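Local coordinates for protein-arginine-phosphatase (Bacillus subtilis subsp. subtilis, PDB 4KK3), which removes the phosphate group from phosphoarginine residues in many proteins, counteracting the arginine kinase McsB, with almost no activity on phosphoserine, phosphothreonine or phosphotyrosine peptides, at residues Asp2-Cys7 / Glu71-Ser76; Pro15-Leu20 / Glu136-Leu141; Ala19-Ile24 / Leu30-Arg35; Gln86-Ile91 / Val102-Glu107. One frame throughout, in Å; residues are numbered along the deposited sequence.

In the fold
Strand 2-7 is common ground for the contacts: it lies inside the parallel sheet, ends at the nucleophile Cys7, and is covered by helix 71-76 (contact 1) on one face and by helices 13-28 and 124-145 (contacts 2 and 3) on the other. Phe5 joins contacts 1 and 2, its CZ lying 3.7 Å from CD2 of Leu138. Contacts 2 and 3 share helix 13-28, with centres about 8 Å apart. Met74 ties contact 1 to contact 4, its CE 3.6 Å from CG2 of Ile91. Contacts 3 and 4 are farther apart, about 19 Å between centres. Contact 4 is linked to the substrate loop by a hydrogen bond between NE2 of His87 and OG1 of Thr8, a substrate-binding residue.

Contact 1 (Asp2-Cys7 / Glu71-Ser76)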
loop_
_atom_site.group_PDB
_atom_site.type_symbol
_atom_site.label_atom_id
_atom_site.label_comp_id
_atom_site.label_asym_id
_atom_site.label_seq_id
_atom_site.Cartn_x
_atom_site.Cartn_y
_atom_site.Cartn_z
ATOM N N ASP A 2 4.333 8.864 8.887
ATOM C CA ASP A 2 4.464 8.672 7.445
ATOM C C ASP A 2 4.400 7.196 7.090
ATOM O O ASP A 2 5.248 6.413 7.508
ATOM C CB ASP A 2 5.785 9.250 6.933
ATOM C CG ASP A 2 5.717 10.745 6.699
ATOM O OD1 ASP A 2 4.900 11.414 7.366
ATOM O OD2 ASP A 2 6.480 11.250 5.848
ATOM N N ILE A 3 3.397 6.827 6.300
ATOM C CA ILE A 3 3.199 5.443 5.925
ATOM C C ILE A 3 3.402 5.312 4.428
ATOM O O ILE A 3 2.899 6.131 3.657
ATOM C CB ILE A 3 1.783 4.975 6.270
ATOM C CG1 ILE A 3 1.468 5.270 7.734
ATOM C CG2 ILE A 3 1.624 3.485 5.980
ATOM C CD1 ILE A 3 2.169 4.378 8.675
ATOM N N ILE A 4 4.160 4.304 4.012
ATOM C CA ILE A 4 4.274 4.008 2.586
ATOM C C ILE A 4 3.875 2.563 2.247
ATOM O O ILE A 4 4.326 1.616 2.873
ATOM C CB ILE A 4 5.670 4.366 2.016
ATOM C CG1 ILE A 4 5.725 4.112 0.510
ATOM C CG2 ILE A 4 6.762 3.585 2.698
ATOM C CD1 ILE A 4 6.857 4.836 -0.174
ATOM N N PHE A 5 3.000 2.415 1.255
ATOM C CA PHE A 5 2.593 1.101 0.757
ATOM C C PHE A 5 3.453 0.759 -0.447
ATOM O O PHE A 5 3.672 1.602 -1.297
ATOM C CB PHE A 5 1.112 1.137 0.340
ATOM C CG PHE A 5 0.179 1.349 1.492
ATOM C CD1 PHE A 5 -0.027 0.340 2.419
ATOM C CD2 PHE A 5 -0.489 2.557 1.646
ATOM C CE1 PHE A 5 -0.875 0.525 3.488
ATOM C CE2 PHE A 5 -1.345 2.763 2.719
ATOM C CZ PHE A 5 -1.555 1.745 3.635
ATOM N N VAL A 6 3.957 -0.471 -0.518
ATOM C CA VAL A 6 4.866 -0.846 -1.603
ATOM C C VAL A 6 4.404 -2.108 -2.336
ATOM O O VAL A 6 4.043 -3.106 -1.700
ATOM C CB VAL A 6 6.295 -1.115 -1.050
ATOM C CG1 VAL A 6 7.194 -1.631 -2.177
ATOM C CG2 VAL A 6 6.878 0.142 -0.442
ATOM N N CYS A 7 4.412 -2.068 -3.670
ATOM C CA CYS A 7 4.150 -3.272 -4.463
ATOM C C CYS A 7 5.203 -3.389 -5.558
ATOM O O CYS A 7 6.301 -2.862 -5.417
ATOM C CB CYS A 7 2.721 -3.282 -5.044
ATOM S SG CYS A 7 2.305 -1.872 -6.111
ATOM N N GLU A 71 15.860 5.509 -1.727
ATOM C CA GLU A 71 16.490 5.543 -0.412
ATOM C C GLU A 71 15.888 6.651 0.449
ATOM O O GLU A 71 15.637 6.451 1.635
ATOM C CB GLU A 71 18.005 5.726 -0.547
ATOM C CG GLU A 71 18.735 5.981 0.765
ATOM C CD GLU A 71 18.803 4.754 1.658
ATOM O OE1 GLU A 71 18.709 3.624 1.134
ATOM O OE2 GLU A 71 18.958 4.924 2.888
ATOM N N GLU A 72 15.640 7.810 -0.159
ATOM C CA GLU A 72 15.050 8.942 0.553
ATOM C C GLU A 72 13.685 8.610 1.157
ATOM O O GLU A 72 13.411 8.951 2.309
ATOM C CB GLU A 72 14.913 10.149 -0.374
ATOM C CG GLU A 72 14.455 11.413 0.331
ATOM C CD GLU A 72 13.806 12.403 -0.616
ATOM O OE1 GLU A 72 12.645 12.164 -1.015
ATOM O OE2 GLU A 72 14.455 13.414 -0.959
ATOM N N LEU A 73 12.832 7.958 0.371
ATOM C CA LEU A 73 11.524 7.521 0.857
ATOM C C LEU A 73 11.659 6.504 1.988
ATOM O O LEU A 73 10.913 6.549 2.971
ATOM C CB LEU A 73 10.695 6.923 -0.280
ATOM C CG LEU A 73 10.259 7.853 -1.412
ATOM C CD1 LEU A 73 9.567 7.051 -2.510
ATOM C CD2 LEU A 73 9.345 8.947 -0.887
HETATM N N MSE A 74 12.606 5.582 1.837
HETATM C CA MSE A 74 12.832 4.544 2.836
HETATM C C MSE A 74 13.326 5.128 4.156
HETATM O O MSE A 74 12.939 4.669 5.228
HETATM C CB MSE A 74 13.811 3.483 2.314
HETATM C CG MSE A 74 13.220 2.541 1.267
HETATM SE SE MSE A 74 11.762 1.458 1.990
HETATM C CE MSE A 74 12.727 0.718 3.514
ATOM N N GLU A 75 14.177 6.145 4.075
ATOM C CA GLU A 75 14.704 6.785 5.279
ATOM C C GLU A 75 13.606 7.543 6.022
ATOM O O GLU A 75 13.515 7.472 7.248
ATOM C CB GLU A 75 15.862 7.730 4.928
ATOM C CG GLU A 75 16.540 8.398 6.131
ATOM C CD GLU A 75 15.769 9.600 6.672
ATOM O OE1 GLU A 75 15.140 10.325 5.871
ATOM O OE2 GLU A 75 15.785 9.810 7.905
ATOM N N SER A 76 12.779 8.275 5.277
ATOM C CA SER A 76 11.792 9.173 5.878
ATOM C C SER A 76 10.528 8.487 6.392
ATOM O O SER A 76 9.825 9.037 7.241
ATOM C CB SER A 76 11.398 10.273 4.891
ATOM O OG SER A 76 10.306 11.025 5.392
#
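Ile4 and Leu73 make the apolar part of this contact, the end of one aliphatic chain meeting the end of the other. CD1 of Ile4 lies 4.2 Å from CD1 of Leu73, a loose methyl-to-methyl touch. The isoleucine reaches that far because CG1 is anti to the backbone N (chi1 -177°) and CD1 continues the chain in a nearly extended line, out from the strand toward the helix. CD1 of Leu73 is anti to its own CA (chi2 174°) and meets the end of the isoleucine. The alpha carbons of Ile4 and Leu73 stay 8.2 Å apart, so the gap between the backbones is bridged by side chains.

The polar part lies at the open end of the contact, where Asp2 faces the last turn of the helix. OD2 of Asp2 stands 3.9 Å from OG of Ser76, too far for a hydrogen bond, and CB of Asp2 passes 4.1 Å from the backbone O of Ser76. This is an approach of polar groups rather than a grip; the backbone N of Asp2 is hydrogen-bonded to OD2 of Asp78, just beyond the helix.

Helix 71-76 thus leans on one face of the parallel sheet of this low molecular weight phosphatase fold. Strand 2-7 ends at the nucleophile Cys7, which itself takes no part in the contact with the helix. Ile4 also touches Val80 of strand 79-82 and Ala37 of strand 33-38, the two neighbours of its own strand, while Leu73 reaches Arg35. On the other face of the sheet, Phe5 packs on Ala17 of helix 13-28.

Contact 2 (Pro15-Leu20 / Glu136-Leu141); sequences PMAEAL and ELLRQL
Leu138 has its CG beside the backbone N and anti to the carbonyl carbon (chi1 -65°), and a chi2 of 169° then sends CD1 out toward the helix of Ala17 and Leu20. That single methyl does all the touching from its side. It comes down on the backbone of Ala17, 3.5 Å from the carbonyl O and 3.8 Å from CA, with CB of the same alanine at 4.1 Å. CB of Leu20, three residues on, lies 3.9 Å from the same CD1. The methyl therefore lies in the shallow groove between two residues three positions apart, and the small alanine lets it come right up to the helix backbone.

The two helices, 13-28 and 124-145, lie on the same face of the central parallel sheet of the low molecular weight phosphatase fold. Helix 13-28 begins at Arg13, the last residue of the CX5R phosphate-binding loop that starts at Cys7, and the side chain of Ala17 is about 8 Å from that of the nucleophile. Leu20 also touches Leu55 and Ile60, while Leu138 extends the packing along helix 13-28 to Phe21 and Ile24.

On the side of helix 124-145 that meets Val109 of helix 105-110, Gln140 folds back on its own backbone. Its NE2 donates to O of Glu136 over 3.2 Å, coming from above the carbonyl plane, 59° out of it, while the acceptor lies almost in the amide plane of the glutamine. The same O takes a weak backbone bond from Gln140 N.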
loop_
_atom_site.group_PDB
_atom_site.type_symbol
_atom_site.label_atom_id
_atom_site.label_comp_id
_atom_site.label_asym_id
_atom_site.label_seq_id
_atom_site.Cartn_x
_atom_site.Cartn_y
_atom_site.Cartn_z
ATOM N N PRO A 15 -1.167 1.620 -5.105
ATOM C CA PRO A 15 -2.020 2.799 -5.320
ATOM C C PRO A 15 -3.442 2.590 -4.818
ATOM O O PRO A 15 -4.034 3.545 -4.314
ATOM C CB PRO A 15 -2.024 2.974 -6.850
ATOM C CG PRO A 15 -0.805 2.256 -7.326
ATOM C CD PRO A 15 -0.643 1.097 -6.383
HETATM N N MSE A 16 -4.002 1.390 -4.973
HETATM C CA MSE A 16 -5.317 1.118 -4.389
HETATM C C MSE A 16 -5.263 1.238 -2.877
HETATM O O MSE A 16 -6.130 1.827 -2.266
HETATM C CB MSE A 16 -5.859 -0.261 -4.793
HETATM C CG MSE A 16 -6.530 -0.255 -6.183
HETATM SE SE MSE A 16 -7.550 -1.895 -6.559
HETATM C CE MSE A 16 -6.042 -3.035 -6.784
ATOM N N ALA A 17 -4.228 0.682 -2.263
ATOM C CA ALA A 17 -4.121 0.771 -0.803
ATOM C C ALA A 17 -4.023 2.216 -0.299
ATOM O O ALA A 17 -4.672 2.595 0.682
ATOM C CB ALA A 17 -2.925 -0.040 -0.312
ATOM N N GLU A 18 -3.191 3.008 -0.960
ATOM C CA GLU A 18 -3.019 4.422 -0.635
ATOM C C GLU A 18 -4.355 5.183 -0.705
ATOM O O GLU A 18 -4.713 5.928 0.201
ATOM C CB GLU A 18 -2.009 5.043 -1.610
ATOM C CG GLU A 18 -1.874 6.564 -1.501
ATOM C CD GLU A 18 -0.896 7.165 -2.508
ATOM O OE1 GLU A 18 -0.400 6.439 -3.397
ATOM O OE2 GLU A 18 -0.633 8.381 -2.420
ATOM N N ALA A 19 -5.095 4.988 -1.784
ATOM C CA ALA A 19 -6.343 5.741 -1.957
ATOM C C ALA A 19 -7.407 5.271 -0.977
ATOM O O ALA A 19 -8.127 6.101 -0.391
ATOM C CB ALA A 19 -6.833 5.618 -3.389
ATOM N N LEU A 20 -7.532 3.955 -0.810
ATOM C CA LEU A 20 -8.461 3.396 0.171
ATOM C C LEU A 20 -8.112 3.847 1.599
ATOM O O LEU A 20 -8.992 4.269 2.365
ATOM C CB LEU A 20 -8.492 1.863 0.102
ATOM C CG LEU A 20 -9.110 1.217 -1.143
ATOM C CD1 LEU A 20 -8.808 -0.271 -1.171
ATOM C CD2 LEU A 20 -10.616 1.444 -1.127
ATOM N N GLU A 136 -10.586 -4.423 3.885
ATOM C CA GLU A 136 -10.727 -5.067 5.184
ATOM C C GLU A 136 -9.456 -4.929 6.021
ATOM O O GLU A 136 -9.515 -4.678 7.223
ATOM C CB GLU A 136 -11.100 -6.542 5.012
ATOM C CG GLU A 136 -11.206 -7.308 6.318
ATOM C CD GLU A 136 -11.791 -8.695 6.144
ATOM O OE1 GLU A 136 -12.982 -8.805 5.782
ATOM O OE2 GLU A 136 -11.059 -9.674 6.375
ATOM N N LEU A 137 -8.302 -5.094 5.382
ATOM C CA LEU A 137 -7.024 -4.950 6.083
ATOM C C LEU A 137 -6.783 -3.512 6.535
ATOM O O LEU A 137 -6.277 -3.249 7.640
ATOM C CB LEU A 137 -5.893 -5.387 5.162
ATOM C CG LEU A 137 -5.827 -6.901 4.952
ATOM C CD1 LEU A 137 -4.974 -7.247 3.738
ATOM C CD2 LEU A 137 -5.286 -7.573 6.201
ATOM N N LEU A 138 -7.163 -2.576 5.676
ATOM C CA LEU A 138 -6.870 -1.171 5.905
ATOM C C LEU A 138 -7.802 -0.566 6.946
ATOM O O LEU A 138 -7.395 0.326 7.682
ATOM C CB LEU A 138 -6.927 -0.389 4.592
ATOM C CG LEU A 138 -5.822 -0.843 3.621
ATOM C CD1 LEU A 138 -6.069 -0.254 2.236
ATOM C CD2 LEU A 138 -4.430 -0.481 4.114
ATOM N N ARG A 139 -9.035 -1.064 7.016
ATOM C CA ARG A 139 -9.923 -0.687 8.118
ATOM C C ARG A 139 -9.357 -1.119 9.465
ATOM O O ARG A 139 -9.410 -0.354 10.432
ATOM C CB ARG A 139 -11.344 -1.224 7.921
ATOM C CG ARG A 139 -12.069 -0.532 6.777
ATOM C CD ARG A 139 -13.551 -0.836 6.750
ATOM N NE ARG A 139 -14.189 -0.191 5.603
ATOM C CZ ARG A 139 -14.548 1.090 5.566
ATOM N NH1 ARG A 139 -14.341 1.878 6.616
ATOM N NH2 ARG A 139 -15.117 1.588 4.479
ATOM N N GLN A 140 -8.798 -2.326 9.523
ATOM C CA GLN A 140 -8.172 -2.814 10.751
ATOM C C GLN A 140 -6.920 -2.010 11.075
ATOM O O GLN A 140 -6.678 -1.696 12.237
ATOM C CB GLN A 140 -7.790 -4.287 10.658
ATOM C CG GLN A 140 -8.883 -5.261 10.292
ATOM C CD GLN A 140 -8.332 -6.667 10.077
ATOM O OE1 GLN A 140 -7.842 -7.306 11.016
ATOM N NE2 GLN A 140 -8.385 -7.145 8.834
ATOM N N LEU A 141 -6.119 -1.701 10.052
ATOM C CA LEU A 141 -4.922 -0.890 10.232
ATOM C C LEU A 141 -5.254 0.434 10.907
ATOM O O LEU A 141 -4.577 0.854 11.842
ATOM C CB LEU A 141 -4.195 -0.646 8.900
ATOM C CG LEU A 141 -2.920 0.212 8.929
ATOM C CD1 LEU A 141 -1.811 -0.478 9.730
ATOM C CD2 LEU A 141 -2.415 0.523 7.517
#

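Contact 3 (Ala19-Ile24 / Leu30-Arg35)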
loop_
_atom_site.group_PDB
_atom_site.type_symbol
_atom_site.label_atom_id
_atom_site.label_comp_id
_atom_site.label_asym_id
_atom_site.label_seq_id
_atom_site.Cartn_x
_atom_site.Cartn_y
_atom_site.Cartn_z
ATOM N N ALA A 19 -5.095 4.988 -1.784
ATOM C CA ALA A 19 -6.343 5.741 -1.957
ATOM C C ALA A 19 -7.407 5.271 -0.977
ATOM O O ALA A 19 -8.127 6.101 -0.391
ATOM C CB ALA A 19 -6.833 5.618 -3.389
ATOM N N LEU A 20 -7.532 3.955 -0.810
ATOM C CA LEU A 20 -8.461 3.396 0.171
ATOM C C LEU A 20 -8.112 3.847 1.599
ATOM O O LEU A 20 -8.992 4.269 2.365
ATOM C CB LEU A 20 -8.492 1.863 0.102
ATOM C CG LEU A 20 -9.110 1.217 -1.143
ATOM C CD1 LEU A 20 -8.808 -0.271 -1.171
ATOM C CD2 LEU A 20 -10.616 1.444 -1.127
ATOM N N PHE A 21 -6.833 3.753 1.965
ATOM C CA PHE A 21 -6.434 4.147 3.320
ATOM C C PHE A 21 -6.567 5.651 3.607
ATOM O O PHE A 21 -6.923 6.046 4.725
ATOM C CB PHE A 21 -5.022 3.663 3.647
ATOM C CG PHE A 21 -4.673 3.798 5.096
ATOM C CD1 PHE A 21 -5.351 3.052 6.049
ATOM C CD2 PHE A 21 -3.674 4.660 5.503
ATOM C CE1 PHE A 21 -5.036 3.181 7.405
ATOM C CE2 PHE A 21 -3.356 4.787 6.857
ATOM C CZ PHE A 21 -4.042 4.047 7.792
ATOM N N LYS A 22 -6.275 6.488 2.618
ATOM C CA LYS A 22 -6.438 7.932 2.804
ATOM C C LYS A 22 -7.888 8.257 3.143
ATOM O O LYS A 22 -8.159 9.083 4.018
ATOM C CB LYS A 22 -6.007 8.699 1.558
ATOM C CG LYS A 22 -4.498 8.853 1.405
ATOM C CD LYS A 22 -4.165 9.398 0.027
ATOM C CE LYS A 22 -2.726 9.864 -0.079
ATOM N NZ LYS A 22 -2.421 10.309 -1.475
ATOM N N SER A 23 -8.811 7.590 2.457
ATOM C CA SER A 23 -10.237 7.797 2.694
ATOM C C SER A 23 -10.650 7.352 4.091
ATOM O O SER A 23 -11.317 8.093 4.818
ATOM C CB SER A 23 -11.064 7.037 1.656
ATOM O OG SER A 23 -12.447 7.273 1.860
ATOM N N ILE A 24 -10.254 6.129 4.442
ATOM C CA ILE A 24 -10.523 5.533 5.748
ATOM C C ILE A 24 -9.929 6.384 6.866
ATOM O O ILE A 24 -10.597 6.673 7.865
ATOM C CB ILE A 24 -9.911 4.106 5.826
ATOM C CG1 ILE A 24 -10.761 3.107 5.051
ATOM C CG2 ILE A 24 -9.793 3.649 7.271
ATOM C CD1 ILE A 24 -10.020 1.811 4.750
ATOM N N LEU A 30 -7.760 9.996 11.532
ATOM C CA LEU A 30 -6.344 9.678 11.658
ATOM C C LEU A 30 -5.466 10.781 11.100
ATOM O O LEU A 30 -5.715 11.296 10.013
ATOM C CB LEU A 30 -6.026 8.380 10.919
ATOM C CG LEU A 30 -6.232 7.078 11.678
ATOM C CD1 LEU A 30 -5.849 5.914 10.785
ATOM C CD2 LEU A 30 -5.387 7.092 12.923
ATOM N N ASN A 31 -4.421 11.127 11.842
ATOM C CA ASN A 31 -3.456 12.103 11.364
ATOM C C ASN A 31 -2.203 11.400 10.869
ATOM O O ASN A 31 -1.219 11.260 11.596
ATOM C CB ASN A 31 -3.129 13.130 12.452
ATOM C CG ASN A 31 -4.269 14.109 12.686
ATOM O OD1 ASN A 31 -5.057 14.385 11.779
ATOM N ND2 ASN A 31 -4.359 14.642 13.902
ATOM N N VAL A 32 -2.263 10.926 9.630
ATOM C CA VAL A 32 -1.139 10.230 9.021
ATOM C C VAL A 32 -0.881 10.764 7.624
ATOM O O VAL A 32 -1.776 11.323 6.985
ATOM C CB VAL A 32 -1.388 8.709 8.934
ATOM C CG1 VAL A 32 -1.524 8.110 10.320
ATOM C CG2 VAL A 32 -2.626 8.414 8.108
ATOM N N ASN A 33 0.351 10.589 7.160
ATOM C CA ASN A 33 0.739 10.943 5.805
ATOM C C ASN A 33 0.933 9.655 5.014
ATOM O O ASN A 33 1.666 8.777 5.442
ATOM C CB ASN A 33 2.034 11.751 5.840
ATOM C CG ASN A 33 2.361 12.390 4.510
ATOM O OD1 ASN A 33 3.056 11.804 3.680
ATOM N ND2 ASN A 33 1.869 13.607 4.302
ATOM N N VAL A 34 0.268 9.530 3.870
ATOM C CA VAL A 34 0.262 8.252 3.159
ATOM C C VAL A 34 0.783 8.366 1.733
ATOM O O VAL A 34 0.379 9.249 0.985
ATOM C CB VAL A 34 -1.159 7.650 3.141
ATOM C CG1 VAL A 34 -1.157 6.282 2.492
ATOM C CG2 VAL A 34 -1.708 7.577 4.556
ATOM N N ARG A 35 1.683 7.459 1.363
ATOM C CA ARG A 35 2.234 7.419 0.016
ATOM C C ARG A 35 2.301 5.975 -0.472
ATOM O O ARG A 35 2.017 5.043 0.277
ATOM C CB ARG A 35 3.656 7.983 0.010
ATOM C CG ARG A 35 3.776 9.469 0.261
ATOM C CD ARG A 35 5.179 9.931 -0.110
ATOM N NE ARG A 35 5.706 9.141 -1.219
ATOM C CZ ARG A 35 5.420 9.359 -2.501
ATOM N NH1 ARG A 35 4.609 10.352 -2.845
ATOM N NH2 ARG A 35 5.942 8.579 -3.439
#
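Residues 19-24 of helix 13-28 lie against residues 30-35, a loop leading into strand 33-38, the backbones coming nearest at Lys22 and Val34, whose CA atoms are 6.7 Å apart. The two belong to the beta-alpha-beta unit of strand 2-7, helix 13-28 and strand 33-38, so this is the helix of a crossover resting against its second strand.

Phe21 carries the packing. With CG anti to the backbone N (chi1 -168°), its ring extends toward the strand side, where three aliphatic side chains meet it, each crossing it at about a right angle. CG2 of Val34 comes at the ring edge, near the plane, 3.6 Å from CD2. Obliquely placed are CG2 of Val32, 3.9 Å from CE2, and CD1 of Leu30, 4.0 Å from CZ. Replacing Phe21 by an alanine would probably open a gap between helix and strand and leave these methyls without their common partner; Leu141 and Leu145 of helix 124-145 touch the ring too.

Lys22 slides past Val34 in the opposite direction, its CG 4.0 Å from the valine CB. Its ammonium pairs with Glu18, and CE rests 3.3 Å from the backbone O of Val34.

Contact 4 (Gln86-Ile91 / Val102-Glu107); sequences QHKQII and VFTLKE
The 86-91 segment of helix 85-94 runs nearly antiparallel to strand 102-104, at 162° between their directions and 8.3 Å between axes at the closest approach, and Lys88 lies across from Val102 where the CA atoms are nearest. Lys88 spans the contact with its whole length. CG packs 3.8 Å from CG1 of Val102, and CD sits 3.6 Å from CG2 of Thr104, the lysine and threonine side chains crossing at about a right angle. A bend at chi3 (46°) then turns the ammonium group toward Glu107, whose carboxylate comes from the opposite direction.

NZ makes a salt bridge with OE1 of Glu107 at 3.1 Å, entering on the syn side and 25° out of the carboxylate plane, with a weak second bond to OE2. OE1 has another donor: the backbone N of Thr104 meets it on the anti side at 3.0 Å, so two donors fix the carboxylate. A methionine in place of Lys88 would probably leave the Glu107 carboxylate without its cationic partner on this helix and OE1 with one donor fewer. Ile91 adds a looser touch, CG2 to CG2 of Val102 at 4.1 Å.

Glu107 N returns a bond to OG1 of Thr104 (3.0 Å), so threonine and glutamate form a capping box at the start of helix 105-110. The box follows directly on strand 102-104, an outermost strand of the sheet, which closes the beta-alpha-beta unit of strand 79-82, helix 85-94 and strand 102-104.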
loop_
_atom_site.group_PDB
_atom_site.type_symbol
_atom_site.label_atom_id
_atom_site.label_comp_id
_atom_site.label_asym_id
_atom_site.label_seq_id
_atom_site.Cartn_x
_atom_site.Cartn_y
_atom_site.Cartn_z
ATOM N N GLN A 86 8.062 -11.425 -0.558
ATOM C CA GLN A 86 9.085 -11.172 -1.559
ATOM C C GLN A 86 9.385 -9.678 -1.724
ATOM O O GLN A 86 10.518 -9.295 -1.983
ATOM C CB GLN A 86 8.677 -11.760 -2.905
ATOM C CG GLN A 86 9.754 -11.635 -3.939
ATOM C CD GLN A 86 11.019 -12.375 -3.539
ATOM O OE1 GLN A 86 12.021 -11.769 -3.160
ATOM N NE2 GLN A 86 10.971 -13.690 -3.615
ATOM N N HIS A 87 8.366 -8.827 -1.593
ATOM C CA HIS A 87 8.642 -7.397 -1.632
ATOM C C HIS A 87 9.582 -6.973 -0.500
ATOM O O HIS A 87 10.471 -6.172 -0.728
ATOM C CB HIS A 87 7.358 -6.591 -1.566
ATOM C CG HIS A 87 6.535 -6.675 -2.810
ATOM N ND1 HIS A 87 5.157 -6.628 -2.788
ATOM C CD2 HIS A 87 6.890 -6.783 -4.111
ATOM C CE1 HIS A 87 4.698 -6.712 -4.025
ATOM N NE2 HIS A 87 5.728 -6.808 -4.847
ATOM N N LYS A 88 9.384 -7.511 0.705
ATOM C CA LYS A 88 10.288 -7.246 1.836
ATOM C C LYS A 88 11.726 -7.597 1.516
ATOM O O LYS A 88 12.656 -6.881 1.891
ATOM C CB LYS A 88 9.873 -8.048 3.069
ATOM C CG LYS A 88 8.600 -7.559 3.710
ATOM C CD LYS A 88 8.193 -8.382 4.928
ATOM C CE LYS A 88 9.337 -8.656 5.880
ATOM N NZ LYS A 88 8.842 -9.417 7.065
ATOM N N GLN A 89 11.893 -8.714 0.820
ATOM C CA GLN A 89 13.202 -9.218 0.425
ATOM C C GLN A 89 13.888 -8.294 -0.560
ATOM O O GLN A 89 15.094 -8.036 -0.458
ATOM C CB GLN A 89 13.059 -10.607 -0.196
ATOM C CG GLN A 89 12.628 -11.661 0.787
ATOM C CD GLN A 89 13.546 -11.709 1.994
ATOM O OE1 GLN A 89 14.768 -11.589 1.871
ATOM N NE2 GLN A 89 12.961 -11.849 3.173
ATOM N N ILE A 90 13.128 -7.821 -1.536
ATOM C CA ILE A 90 13.672 -6.889 -2.498
ATOM C C ILE A 90 14.042 -5.582 -1.816
ATOM O O ILE A 90 15.079 -5.002 -2.128
ATOM C CB ILE A 90 12.666 -6.607 -3.636
ATOM C CG1 ILE A 90 12.319 -7.904 -4.365
ATOM C CG2 ILE A 90 13.226 -5.573 -4.621
ATOM C CD1 ILE A 90 13.498 -8.560 -5.030
ATOM N N ILE A 91 13.169 -5.099 -0.923
ATOM C CA ILE A 91 13.434 -3.865 -0.186
ATOM C C ILE A 91 14.786 -3.983 0.521
ATOM O O ILE A 91 15.605 -3.067 0.482
ATOM C CB ILE A 91 12.379 -3.594 0.915
ATOM C CG1 ILE A 91 10.974 -3.530 0.343
ATOM C CG2 ILE A 91 12.663 -2.288 1.610
ATOM C CD1 ILE A 91 10.857 -2.621 -0.732
ATOM N N VAL A 102 9.895 -2.319 8.007
ATOM C CA VAL A 102 9.266 -2.952 6.843
ATOM C C VAL A 102 8.551 -4.247 7.227
ATOM O O VAL A 102 9.163 -5.177 7.784
ATOM C CB VAL A 102 10.318 -3.281 5.776
ATOM C CG1 VAL A 102 9.682 -3.986 4.582
ATOM C CG2 VAL A 102 11.067 -2.024 5.347
ATOM N N PHE A 103 7.261 -4.310 6.913
ATOM C CA PHE A 103 6.430 -5.464 7.229
ATOM C C PHE A 103 5.483 -5.688 6.075
ATOM O O PHE A 103 5.144 -4.737 5.380
ATOM C CB PHE A 103 5.621 -5.189 8.505
ATOM C CG PHE A 103 6.475 -4.888 9.706
ATOM C CD1 PHE A 103 7.005 -5.920 10.469
ATOM C CD2 PHE A 103 6.762 -3.578 10.064
ATOM C CE1 PHE A 103 7.809 -5.658 11.573
ATOM C CE2 PHE A 103 7.558 -3.309 11.174
ATOM C CZ PHE A 103 8.086 -4.352 11.925
ATOM N N THR A 104 5.017 -6.917 5.863
ATOM C CA THR A 104 3.891 -7.052 4.940
ATOM C C THR A 104 2.640 -6.491 5.586
ATOM O O THR A 104 2.536 -6.432 6.813
ATOM C CB THR A 104 3.605 -8.488 4.493
ATOM O OG1 THR A 104 3.125 -9.248 5.606
ATOM C CG2 THR A 104 4.867 -9.132 3.899
ATOM N N LEU A 105 1.696 -6.064 4.749
ATOM C CA LEU A 105 0.439 -5.537 5.251
ATOM C C LEU A 105 -0.283 -6.585 6.105
ATOM O O LEU A 105 -0.770 -6.280 7.202
ATOM C CB LEU A 105 -0.421 -5.055 4.080
ATOM C CG LEU A 105 -1.798 -4.503 4.434
ATOM C CD1 LEU A 105 -1.724 -3.351 5.419
ATOM C CD2 LEU A 105 -2.473 -4.047 3.151
ATOM N N LYS A 106 -0.312 -7.831 5.637
ATOM C CA LYS A 106 -0.999 -8.872 6.391
ATOM C C LYS A 106 -0.314 -9.163 7.733
ATOM O O LYS A 106 -0.988 -9.240 8.751
ATOM C CB LYS A 106 -1.228 -10.134 5.561
ATOM C CG LYS A 106 -2.274 -9.910 4.457
ATOM C CD LYS A 106 -2.608 -11.180 3.699
ATOM C CE LYS A 106 -3.746 -10.911 2.709
ATOM N NZ LYS A 106 -4.062 -12.107 1.888
ATOM N N GLU A 107 1.017 -9.297 7.720
ATOM C CA GLU A 107 1.813 -9.466 8.948
ATOM C C GLU A 107 1.454 -8.449 10.013
ATOM O O GLU A 107 1.144 -8.781 11.160
ATOM C CB GLU A 107 3.298 -9.213 8.646
ATOM C CG GLU A 107 4.179 -10.389 8.455
ATOM C CD GLU A 107 5.641 -9.971 8.399
ATOM O OE1 GLU A 107 5.956 -8.861 7.883
ATOM O OE2 GLU A 107 6.476 -10.748 8.886
#